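PDB 6WNS: acyl-homoserine-lactone synthase from Mesorhizobium sp. ORS 3359, which catalyses the synthesis of acyl-homoserine lactone quorum-sensing signals, drawing the acyl chain from a coenzyme A thioester and the lactone probably from S-adenosylmethionine. Local coordinates for residues A[17-20]-A[21-25]; A[45-48]-A[49-53]; A[130-133]-A[134-138]; A[147-150]-A[151-155]; A[188-192]-A[193-197]. One frame throughout, in Å; residues are numbered along the deposited sequence.

Contact 1: residues A[17-20]-A[21-25]; sequences KVLE and RYFRI
Arg-21 reaches back one turn of the helix to lie against Lys-17 and Val-18, and its side chain can be followed atom by atom. CB starts 3.7 Å from both Lys-17 O and Val-18 O. With CG anti to its own carbonyl carbon (chi1 -70°), the chain heads toward the preceding turn, where CG comes within 3.5 Å of Lys-17 O. A bend at chi3 then folds the guanidinium over the backbone, so that one face has Val-18 CA 4.0 Å above its plane, toward the rim. At the tip the two nitrogens part: NH1 lies beside Lys-17 CB, while NH2 meets Val-18 CG2 at 3.6 Å and gives a weak hydrogen bond to Gly-65 O. Helix 16-31, which carries all this, packs on strand 56-60 of an acetyltransferase-like fold. Its i-to-i+4 backbone bonds run on regularly, from Arg-21 N to Lys-17 O and from Phe-23 N to Leu-19 O. On its apolar side, Leu-19 CD2 lies 4.3 Å from Tyr-22 CD2 and 4.4 Å from Phe-23 CE1; Tyr-57 covers the same patch. Tyr-22 CD2 also sits over the centre of the Phe-23 ring, 3.9 Å above it.

Contact 2: residues A[45-48]-A[49-53]; sequences IEID and AFDNE
From Asp-48 to Asp-51 the backbone makes a type I beta turn, closed by Asp-51 N donating to Asp-48 O at 3.2 Å, the N-H arriving from above the carbonyl plane. An Asx turn is laid over it: Asp-48 OD1 accepts from Phe-50 N at 2.8 Å, met 48° out of the carboxylate plane. Asp-48 places CG between its backbone N and carbonyl carbon (chi1 76°), which brings the carboxylate over the turn. The second aspartate answers in the other direction, Asp-51 OD1 using its anti lone pair to take Asp-48 N in a nearly straight bond of 2.9 Å. This brings the two carboxylates close, OD1 of Asp-48 standing 3.1 Å from OD1 of Asp-51 with their planes only 25° apart. The repulsion between two acceptors this close is probably offset by Arg-72, which bridges both acids, by Arg-26 at Asp-51 and by Arg-105 at Asp-48; Tyr-57 OH binds Asp-51 OD2 as well. This acid-arginine network probably corresponds to the electrostatic cluster described for LuxI-type synthases. Alongside it Ile-47 packs its longer branch on the second acid, CG1 lying 3.6 Å from Asp-51 CB.

Contact 3: residues A[130-133]-A[134-138]; sequences LETA and QSLGI
Ala-133 O is gripped from two sides by the residues that follow the helix. Ile-138 N donates to it at 2.9 Å, and Leu-136 N comes from the opposite face of the carbonyl plane at 3.2 Å, standing 68° out of that plane. Among the backbone bonds, those from Gln-134 N to Leu-130 O and from Ser-135 N to Glu-131 O are still those of a regular helix. The bond of Ile-138 N, with that of Gly-137 N to Gln-134 O, defines a Schellman motif, and Gly-137 takes the positive phi (73°) that turns the chain out. It ends helix 121-135, the connection of a beta-alpha-beta crossover between the parallel strands 100-108 and 140-146. Side-chain hydrogen bonding adds one grip: Ser-135, with chi1 at 75°, swings OG back to give its hydrogen to Thr-132 O at 2.6 Å, while Thr-132 OG1 bonds Gly-128 O in the turn before. Apolar contact completes the cap. Ala-133 CB meets Ile-138 CB at 3.8 Å, the hydrophobic pair expected across a Schellman motif, and Thr-132 CG2 lies 4.3 Å from Leu-136 CD1. Beyond them, Thr-132 and Leu-136 both rest on Leu-6 of strand 4-7.

Contact 4: residues A[147-150]-A[151-155]; sequences TFWP and KRLRA
Trp-149 and Leu-153 meet one turn apart on the short helix 149-155, which links strand 140-146 to strand 160-162 of the acetyltransferase-like fold. The benzo part of the indole does the touching: CE3 lies 4.0 Å from Leu-153 CG and about as near to its CD2, and the two side chains cross obliquely. Beneath them Leu-153 N donates to Trp-149 O at 2.8 Å, nearly along the C=O axis, and Arg-154 N binds Pro-150 O in the same manner. Pro-150 fits here because the first turn of a helix asks for no donor from its nitrogen. Next to this pair, Phe-148 and Arg-152 run side by side in the same direction, Arg-152 CD standing 4.0 Å from CD1 at the edge of the ring, with ring and guanidinium planes 82° apart. The phenyl in turn braces the tryptophan, its CE1 lying 3.6 Å above one indole face, toward the rim. Replacing Leu-153 by an alanine would probably leave CE3 of Trp-149 without its leucine neighbour and open a gap toward Leu-160 and Trp-158, which the leucine also touches. Farther out, strand 160-162 offers a counter-charge: Glu-162 OE1 forms a salt bridge with Arg-154 NH2 and only a long, weak ion pair with Lys-151 NZ. Both cationic ends thus fold back toward the proline, and Lys-151, bent at chi2 and chi3, brings NZ to 3.6 Å from Pro-150 CB.

Contact 5: residues A[188-192]-A[193-197]; sequences QTRRA and YGISG
Arg-190 stretches from the last turn of helix 183-192 to the loop beyond, where NH1 donates to Gly-197 O at 2.7 Å, nearly in line with that carbonyl and 20° out of the guanidinium plane. Ser-196 O is equally near NH1 and lies in the plane at the guanidinium edge. Another nitrogen is used too: NH2 makes a salt bridge with Glu-131 OE1 of helix 121-135. An extended chain from CG to NE gives this reach. The backbone closes the helix in a Schellman motif, with Gly-194 at positive phi. Tyr-193 N binds Thr-189 O at 2.9 Å, Gly-194 N binds Arg-191 O weakly, and Ile-195 N reaches Arg-190 O at 3.0 Å, a bond of doubtful geometry because that oxygen is modelled too close to Gly-194. Thr-189 O also lies at the edge of the tyrosine ring, 3.3 Å from CD2, while Thr-189 OG1 is bonded to Ala-185 O and Trp-158 NE1. A leucine in place of Arg-190 would probably leave Gly-197 O without this donor and Glu-131 without its charge partner. One guanidinium thus answers a loop carbonyl and a carboxylate together, which implies that the loop's path is tied to both helices.

Overall arrangement
Contacts 1, 2 and 5 lie at the surface, whereas contacts 3 and 4 are partly buried. Contacts 1 and 2 form one neighbourhood: Phe-23 O probably accepts from Glu-46 N, and the Phe-23 ring packs on Ile-47 and Asp-51, so a regular helix borders an acid-rich turn. Contacts 3 and 5 are both Schellman helix ends, on helices 121-135 and 183-192, joined by the salt bridge of Glu-131 with Arg-190; the first is backed by apolar side chains, the second by a charged one. Contact 4, a short helix with aromatic and apolar packing, only brushes contact 5 and lies across the chain's centre from contacts 1 and 2, about 29 Å and 27 Å away between centres.

Contact 1: residues A[17-20]-A[21-25]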
# COMPACT_ATOMS: atom_id res chain seq x y z
N LYS A 17 3.57 3.92 -19.53
CA LYS A 17 4.50 5.03 -19.20
C LYS A 17 4.40 5.30 -17.70
O LYS A 17 5.44 5.51 -17.09
CB LYS A 17 4.23 6.23 -20.13
CG LYS A 17 4.84 6.04 -21.50
CD LYS A 17 4.79 7.30 -22.37
CE LYS A 17 3.46 7.50 -23.07
NZ LYS A 17 3.30 8.91 -23.50
N VAL A 18 3.20 5.24 -17.11
CA VAL A 18 3.03 5.47 -15.66
C VAL A 18 3.84 4.35 -14.97
O VAL A 18 4.53 4.63 -13.92
CB VAL A 18 1.54 5.51 -15.25
CG1 VAL A 18 1.33 5.38 -13.75
CG2 VAL A 18 0.86 6.78 -15.77
N LEU A 19 3.68 3.11 -15.39
CA LEU A 19 4.39 2.02 -14.67
C LEU A 19 5.94 2.17 -14.78
O LEU A 19 6.64 1.88 -13.80
CB LEU A 19 3.89 0.64 -15.15
CG LEU A 19 2.51 0.18 -14.64
CD1 LEU A 19 1.94 -0.96 -15.48
CD2 LEU A 19 2.50 -0.20 -13.15
N GLU A 20 6.45 2.54 -15.94
CA GLU A 20 7.90 2.77 -16.17
C GLU A 20 8.36 3.86 -15.20
O GLU A 20 9.32 3.59 -14.49
CB GLU A 20 8.17 3.03 -17.66
CG GLU A 20 8.25 1.69 -18.34
CD GLU A 20 8.06 1.62 -19.83
OE1 GLU A 20 8.09 2.68 -20.47
OE2 GLU A 20 7.92 0.47 -20.32
N ARG A 21 7.59 4.97 -15.05
CA ARG A 21 7.95 6.03 -14.08
C ARG A 21 7.85 5.47 -12.66
O ARG A 21 8.69 5.78 -11.85
CB ARG A 21 7.08 7.28 -14.29
CG ARG A 21 7.43 8.00 -15.59
CD ARG A 21 6.90 9.41 -15.67
NE ARG A 21 5.49 9.51 -15.33
CZ ARG A 21 4.48 9.35 -16.19
NH1 ARG A 21 4.73 9.04 -17.47
NH2 ARG A 21 3.24 9.50 -15.75
N TYR A 22 6.82 4.66 -12.39
CA TYR A 22 6.56 4.09 -11.06
C TYR A 22 7.80 3.25 -10.64
O TYR A 22 8.27 3.41 -9.50
CB TYR A 22 5.27 3.26 -11.11
CG TYR A 22 5.08 2.39 -9.91
CD1 TYR A 22 4.81 2.95 -8.67
CD2 TYR A 22 5.21 1.00 -9.97
CE1 TYR A 22 4.73 2.18 -7.52
CE2 TYR A 22 5.03 0.21 -8.83
CZ TYR A 22 4.72 0.79 -7.62
OH TYR A 22 4.60 -0.00 -6.51
N PHE A 23 8.31 2.36 -11.50
CA PHE A 23 9.46 1.50 -11.15
C PHE A 23 10.76 2.33 -10.99
O PHE A 23 11.66 2.00 -10.20
CB PHE A 23 9.60 0.36 -12.12
CG PHE A 23 8.56 -0.69 -11.81
CD1 PHE A 23 7.50 -0.92 -12.68
CD2 PHE A 23 8.64 -1.45 -10.66
CE1 PHE A 23 6.51 -1.87 -12.39
CE2 PHE A 23 7.68 -2.41 -10.39
CZ PHE A 23 6.60 -2.59 -11.23
N ARG A 24 10.85 3.45 -11.68
CA ARG A 24 12.01 4.39 -11.54
C ARG A 24 11.90 5.09 -10.20
O ARG A 24 12.92 5.28 -9.54
CB ARG A 24 12.02 5.40 -12.71
CG ARG A 24 12.29 4.73 -14.06
CD ARG A 24 12.89 5.64 -15.15
NE ARG A 24 12.50 5.35 -16.54
CZ ARG A 24 12.19 4.16 -17.09
NH1 ARG A 24 12.18 3.04 -16.38
NH2 ARG A 24 11.85 4.10 -18.38
N ILE A 25 10.69 5.53 -9.84
CA ILE A 25 10.40 6.17 -8.54
C ILE A 25 10.78 5.23 -7.40
O ILE A 25 11.38 5.67 -6.38
CB ILE A 25 8.94 6.64 -8.51
CG1 ILE A 25 8.78 7.87 -9.40
CG2 ILE A 25 8.52 6.91 -7.10
CD1 ILE A 25 7.32 8.32 -9.57

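Contact 2: residues A[45-48]-A[49-53]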
# COMPACT_ATOMS: atom_id res chain seq x y z
N ILE A 45 15.81 0.86 -11.56
CA ILE A 45 14.46 0.51 -11.10
C ILE A 45 14.59 -0.30 -9.80
O ILE A 45 15.67 -0.77 -9.49
CB ILE A 45 13.67 -0.30 -12.15
CG1 ILE A 45 14.38 -1.61 -12.40
CG2 ILE A 45 13.43 0.46 -13.44
CD1 ILE A 45 13.52 -2.67 -13.08
N GLU A 46 13.52 -0.33 -9.05
CA GLU A 46 13.41 -1.28 -7.90
C GLU A 46 12.17 -2.14 -8.15
O GLU A 46 11.06 -1.62 -8.41
CB GLU A 46 13.48 -0.54 -6.58
CG GLU A 46 13.53 -1.46 -5.35
CD GLU A 46 12.18 -2.04 -4.93
OE1 GLU A 46 11.16 -1.34 -5.04
OE2 GLU A 46 12.20 -3.21 -4.39
N ILE A 47 12.34 -3.45 -7.96
CA ILE A 47 11.31 -4.43 -8.29
C ILE A 47 11.60 -5.66 -7.43
O ILE A 47 12.75 -6.02 -7.24
CB ILE A 47 11.26 -4.67 -9.82
CG1 ILE A 47 10.08 -5.54 -10.23
CG2 ILE A 47 12.55 -5.29 -10.30
CD1 ILE A 47 9.89 -5.65 -11.77
N ASP A 48 10.54 -6.30 -6.94
CA ASP A 48 10.70 -7.45 -6.04
C ASP A 48 9.88 -8.63 -6.55
O ASP A 48 9.26 -8.60 -7.66
CB ASP A 48 10.42 -7.05 -4.60
CG ASP A 48 8.95 -6.88 -4.25
OD1 ASP A 48 8.11 -7.21 -5.13
OD2 ASP A 48 8.70 -6.30 -3.16
N ALA A 49 9.91 -9.72 -5.79
CA ALA A 49 9.27 -10.98 -6.22
C ALA A 49 7.76 -10.81 -6.37
O ALA A 49 7.13 -11.69 -6.97
CB ALA A 49 9.61 -12.03 -5.18
N PHE A 50 7.17 -9.78 -5.79
CA PHE A 50 5.71 -9.60 -5.74
C PHE A 50 5.21 -8.72 -6.85
O PHE A 50 3.96 -8.61 -7.04
CB PHE A 50 5.28 -9.09 -4.38
CG PHE A 50 5.88 -9.93 -3.27
CD1 PHE A 50 5.63 -11.30 -3.17
CD2 PHE A 50 6.70 -9.35 -2.32
CE1 PHE A 50 6.20 -12.06 -2.15
CE2 PHE A 50 7.31 -10.11 -1.34
CZ PHE A 50 7.01 -11.46 -1.21
N ASP A 51 6.12 -8.17 -7.65
CA ASP A 51 5.71 -7.39 -8.84
C ASP A 51 5.53 -8.37 -9.99
O ASP A 51 6.47 -8.55 -10.77
CB ASP A 51 6.78 -6.31 -9.13
CG ASP A 51 6.89 -5.25 -8.08
OD1 ASP A 51 7.94 -5.18 -7.40
OD2 ASP A 51 5.84 -4.58 -7.83
N ASN A 52 4.35 -8.99 -10.12
CA ASN A 52 4.02 -9.92 -11.22
C ASN A 52 2.57 -9.64 -11.63
O ASN A 52 2.00 -8.64 -11.18
CB ASN A 52 4.32 -11.36 -10.80
CG ASN A 52 3.42 -11.86 -9.68
OD1 ASN A 52 2.39 -11.22 -9.38
ND2 ASN A 52 3.74 -13.05 -9.18
N GLU A 53 2.00 -10.55 -12.37
CA GLU A 53 0.67 -10.43 -12.99
C GLU A 53 -0.42 -10.37 -11.91
O GLU A 53 -1.51 -9.94 -12.26
CB GLU A 53 0.39 -11.57 -13.98
CG GLU A 53 0.28 -12.93 -13.32
CD GLU A 53 1.57 -13.72 -13.20
OE1 GLU A 53 2.72 -13.11 -13.14
OE2 GLU A 53 1.45 -14.99 -13.21

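Contact 3: residues A[130-133]-A[134-138]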
# COMPACT_ATOMS: atom_id res chain seq x y z
N LEU A 130 -8.65 2.29 0.41
CA LEU A 130 -9.89 1.68 0.98
C LEU A 130 -10.97 1.64 -0.09
O LEU A 130 -11.67 0.62 -0.19
CB LEU A 130 -10.40 2.50 2.16
CG LEU A 130 -9.46 2.55 3.35
CD1 LEU A 130 -10.02 3.47 4.42
CD2 LEU A 130 -9.22 1.15 3.89
N GLU A 131 -11.07 2.71 -0.87
CA GLU A 131 -12.10 2.82 -1.93
C GLU A 131 -11.83 1.78 -3.03
O GLU A 131 -12.78 1.16 -3.54
CB GLU A 131 -12.15 4.26 -2.45
CG GLU A 131 -12.92 5.16 -1.52
CD GLU A 131 -13.21 6.56 -2.08
OE1 GLU A 131 -13.01 7.52 -1.36
OE2 GLU A 131 -13.72 6.68 -3.22
N THR A 132 -10.59 1.60 -3.42
CA THR A 132 -10.23 0.59 -4.45
C THR A 132 -10.53 -0.79 -3.89
O THR A 132 -11.19 -1.61 -4.65
CB THR A 132 -8.79 0.78 -4.89
OG1 THR A 132 -8.69 2.16 -5.24
CG2 THR A 132 -8.41 -0.14 -6.03
N ALA A 133 -10.19 -1.02 -2.58
CA ALA A 133 -10.39 -2.38 -2.02
C ALA A 133 -11.91 -2.66 -1.96
O ALA A 133 -12.33 -3.80 -2.30
CB ALA A 133 -9.73 -2.49 -0.68
N GLN A 134 -12.69 -1.63 -1.59
CA GLN A 134 -14.17 -1.67 -1.53
C GLN A 134 -14.68 -2.14 -2.88
O GLN A 134 -15.40 -3.15 -2.95
CB GLN A 134 -14.74 -0.28 -1.26
CG GLN A 134 -16.28 -0.27 -1.12
CD GLN A 134 -16.75 -0.13 0.37
OE1 GLN A 134 -17.08 0.98 0.80
NE2 GLN A 134 -16.97 -1.34 1.03
N SER A 135 -14.30 -1.40 -3.92
CA SER A 135 -14.78 -1.59 -5.30
C SER A 135 -14.49 -3.03 -5.75
O SER A 135 -15.26 -3.50 -6.54
CB SER A 135 -14.21 -0.58 -6.25
OG SER A 135 -12.85 -0.87 -6.56
N LEU A 136 -13.45 -3.70 -5.25
CA LEU A 136 -13.06 -5.05 -5.76
C LEU A 136 -13.61 -6.23 -4.89
O LEU A 136 -13.16 -7.43 -5.16
CB LEU A 136 -11.52 -5.08 -5.81
CG LEU A 136 -10.88 -4.18 -6.87
CD1 LEU A 136 -9.35 -4.24 -6.79
CD2 LEU A 136 -11.34 -4.53 -8.28
N GLY A 137 -14.31 -5.84 -3.78
CA GLY A 137 -14.82 -6.81 -2.77
C GLY A 137 -13.72 -7.39 -1.89
O GLY A 137 -13.89 -8.52 -1.26
N ILE A 138 -12.59 -6.66 -1.84
CA ILE A 138 -11.56 -6.92 -0.80
C ILE A 138 -12.17 -6.36 0.48
O ILE A 138 -12.70 -5.22 0.39
CB ILE A 138 -10.27 -6.17 -1.16
CG1 ILE A 138 -9.92 -6.53 -2.61
CG2 ILE A 138 -9.18 -6.44 -0.11
CD1 ILE A 138 -8.58 -6.24 -3.09

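Contact 4: residues A[147-150]-A[151-155]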
# COMPACT_ATOMS: atom_id res chain seq x y z
N THR A 147 5.65 0.19 13.94
CA THR A 147 4.77 0.08 15.13
C THR A 147 4.08 1.41 15.43
O THR A 147 3.19 1.35 16.23
CB THR A 147 5.52 -0.44 16.35
OG1 THR A 147 6.69 0.38 16.44
CG2 THR A 147 5.93 -1.89 16.24
N PHE A 148 4.39 2.54 14.79
CA PHE A 148 3.63 3.81 15.09
C PHE A 148 2.33 3.88 14.26
O PHE A 148 1.52 4.78 14.52
CB PHE A 148 4.48 5.07 14.87
CG PHE A 148 4.97 5.30 13.46
CD1 PHE A 148 4.15 5.86 12.49
CD2 PHE A 148 6.27 4.97 13.09
CE1 PHE A 148 4.59 6.07 11.20
CE2 PHE A 148 6.71 5.21 11.81
CZ PHE A 148 5.86 5.74 10.85
N TRP A 149 2.13 3.02 13.27
CA TRP A 149 1.02 3.17 12.28
C TRP A 149 -0.34 2.94 12.92
O TRP A 149 -1.29 3.63 12.54
CB TRP A 149 1.18 2.25 11.06
CG TRP A 149 1.97 2.95 10.00
CD1 TRP A 149 3.29 2.74 9.69
CD2 TRP A 149 1.54 4.07 9.22
NE1 TRP A 149 3.70 3.66 8.77
CE2 TRP A 149 2.65 4.46 8.42
CE3 TRP A 149 0.34 4.80 9.13
CZ2 TRP A 149 2.58 5.55 7.54
CZ3 TRP A 149 0.27 5.86 8.25
CH2 TRP A 149 1.38 6.22 7.46
N PRO A 150 -0.51 1.90 13.77
CA PRO A 150 -1.83 1.55 14.29
C PRO A 150 -2.47 2.75 15.02
O PRO A 150 -3.60 3.02 14.75
CB PRO A 150 -1.56 0.37 15.23
CG PRO A 150 -0.29 -0.23 14.68
CD PRO A 150 0.53 0.94 14.17
N LYS A 151 -1.73 3.51 15.81
CA LYS A 151 -2.30 4.71 16.47
C LYS A 151 -2.81 5.68 15.40
O LYS A 151 -3.97 6.11 15.51
CB LYS A 151 -1.30 5.36 17.43
CG LYS A 151 -1.25 4.69 18.80
CD LYS A 151 -1.69 3.21 18.74
CE LYS A 151 -0.72 2.24 19.38
NZ LYS A 151 -0.80 0.90 18.75
N ARG A 152 -1.98 6.01 14.42
CA ARG A 152 -2.36 7.01 13.39
C ARG A 152 -3.61 6.52 12.65
O ARG A 152 -4.49 7.40 12.32
CB ARG A 152 -1.20 7.19 12.42
CG ARG A 152 -0.09 8.03 13.02
CD ARG A 152 1.07 8.31 12.07
NE ARG A 152 1.30 9.74 12.18
CZ ARG A 152 1.08 10.61 11.19
NH1 ARG A 152 0.73 10.18 9.98
NH2 ARG A 152 1.27 11.90 11.40
N LEU A 153 -3.65 5.21 12.34
CA LEU A 153 -4.74 4.69 11.48
C LEU A 153 -6.02 4.58 12.30
O LEU A 153 -7.11 4.92 11.75
CB LEU A 153 -4.38 3.33 10.86
CG LEU A 153 -3.32 3.33 9.75
CD1 LEU A 153 -3.08 1.92 9.29
CD2 LEU A 153 -3.68 4.19 8.54
N ARG A 154 -5.90 4.19 13.58
CA ARG A 154 -7.05 4.17 14.54
C ARG A 154 -7.49 5.60 14.88
O ARG A 154 -8.53 5.68 15.46
CB ARG A 154 -6.79 3.31 15.79
CG ARG A 154 -7.02 1.82 15.51
CD ARG A 154 -7.27 0.91 16.70
NE ARG A 154 -6.03 0.42 17.23
CZ ARG A 154 -5.61 -0.84 17.29
NH1 ARG A 154 -6.33 -1.84 16.84
NH2 ARG A 154 -4.40 -1.07 17.76
N ALA A 155 -6.80 6.67 14.46
CA ALA A 155 -7.21 8.10 14.60
C ALA A 155 -8.04 8.56 13.38
O ALA A 155 -8.82 9.53 13.54
CB ALA A 155 -6.01 9.01 14.79

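Contact 5: residues A[188-192]-A[193-197]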
# COMPACT_ATOMS: atom_id res chain seq x y z
N GLN A 188 -14.51 8.83 7.63
CA GLN A 188 -13.73 9.53 8.69
C GLN A 188 -12.39 9.99 8.06
O GLN A 188 -11.90 11.11 8.38
CB GLN A 188 -13.55 8.59 9.89
CG GLN A 188 -14.14 9.09 11.22
CD GLN A 188 -13.69 10.47 11.64
OE1 GLN A 188 -14.42 11.52 11.29
NE2 GLN A 188 -12.57 10.50 12.48
N THR A 189 -11.87 9.21 7.12
CA THR A 189 -10.54 9.48 6.50
C THR A 189 -10.64 10.79 5.69
O THR A 189 -9.84 11.80 5.98
CB THR A 189 -10.05 8.30 5.64
OG1 THR A 189 -9.79 7.09 6.47
CG2 THR A 189 -8.77 8.65 4.88
N ARG A 190 -11.56 10.77 4.69
CA ARG A 190 -12.00 11.99 3.95
C ARG A 190 -12.17 13.20 4.90
O ARG A 190 -11.83 14.38 4.41
CB ARG A 190 -13.32 11.78 3.20
CG ARG A 190 -13.13 11.22 1.79
CD ARG A 190 -14.40 11.31 0.95
NE ARG A 190 -14.27 10.47 -0.24
CZ ARG A 190 -14.45 10.86 -1.50
NH1 ARG A 190 -14.85 12.12 -1.82
NH2 ARG A 190 -14.23 9.98 -2.47
N ARG A 191 -12.76 12.95 6.13
CA ARG A 191 -13.10 14.04 7.08
C ARG A 191 -11.81 14.54 7.71
O ARG A 191 -11.62 15.83 7.83
CB ARG A 191 -14.00 13.62 8.24
CG ARG A 191 -14.21 14.75 9.24
CD ARG A 191 -15.66 14.95 9.60
NE ARG A 191 -16.53 15.00 8.42
CZ ARG A 191 -17.03 16.11 7.87
NH1 ARG A 191 -16.74 17.31 8.36
NH2 ARG A 191 -17.81 16.00 6.81
N ALA A 192 -10.93 13.54 8.04
CA ALA A 192 -9.64 13.88 8.70
C ALA A 192 -8.85 14.79 7.74
O ALA A 192 -8.23 15.84 8.25
CB ALA A 192 -8.92 12.63 9.07
N TYR A 193 -8.93 14.48 6.42
CA TYR A 193 -8.21 15.25 5.37
C TYR A 193 -9.12 16.23 4.64
O TYR A 193 -8.62 16.86 3.66
CB TYR A 193 -7.59 14.32 4.34
CG TYR A 193 -6.43 13.56 4.89
CD1 TYR A 193 -5.14 14.04 4.73
CD2 TYR A 193 -6.61 12.40 5.61
CE1 TYR A 193 -4.05 13.35 5.22
CE2 TYR A 193 -5.54 11.69 6.11
CZ TYR A 193 -4.25 12.17 5.93
OH TYR A 193 -3.21 11.45 6.41
N GLY A 194 -10.40 16.30 5.05
CA GLY A 194 -11.42 17.20 4.46
C GLY A 194 -11.22 17.39 2.97
O GLY A 194 -10.86 18.50 2.57
N ILE A 195 -11.37 16.34 2.15
CA ILE A 195 -11.52 16.57 0.68
C ILE A 195 -12.81 15.91 0.21
O ILE A 195 -13.39 15.03 0.93
CB ILE A 195 -10.28 16.17 -0.13
CG1 ILE A 195 -9.90 14.70 0.09
CG2 ILE A 195 -9.11 17.12 0.15
CD1 ILE A 195 -10.74 13.75 -0.72
N SER A 196 -13.26 16.38 -0.95
CA SER A 196 -14.67 16.31 -1.40
C SER A 196 -14.78 15.57 -2.73
O SER A 196 -15.51 14.58 -2.74
CB SER A 196 -15.26 17.67 -1.52
OG SER A 196 -14.65 18.56 -0.61
N GLY A 197 -14.19 16.09 -3.81
CA GLY A 197 -14.49 15.63 -5.19
C GLY A 197 -14.43 14.08 -5.26
O GLY A 197 -14.39 13.33 -4.15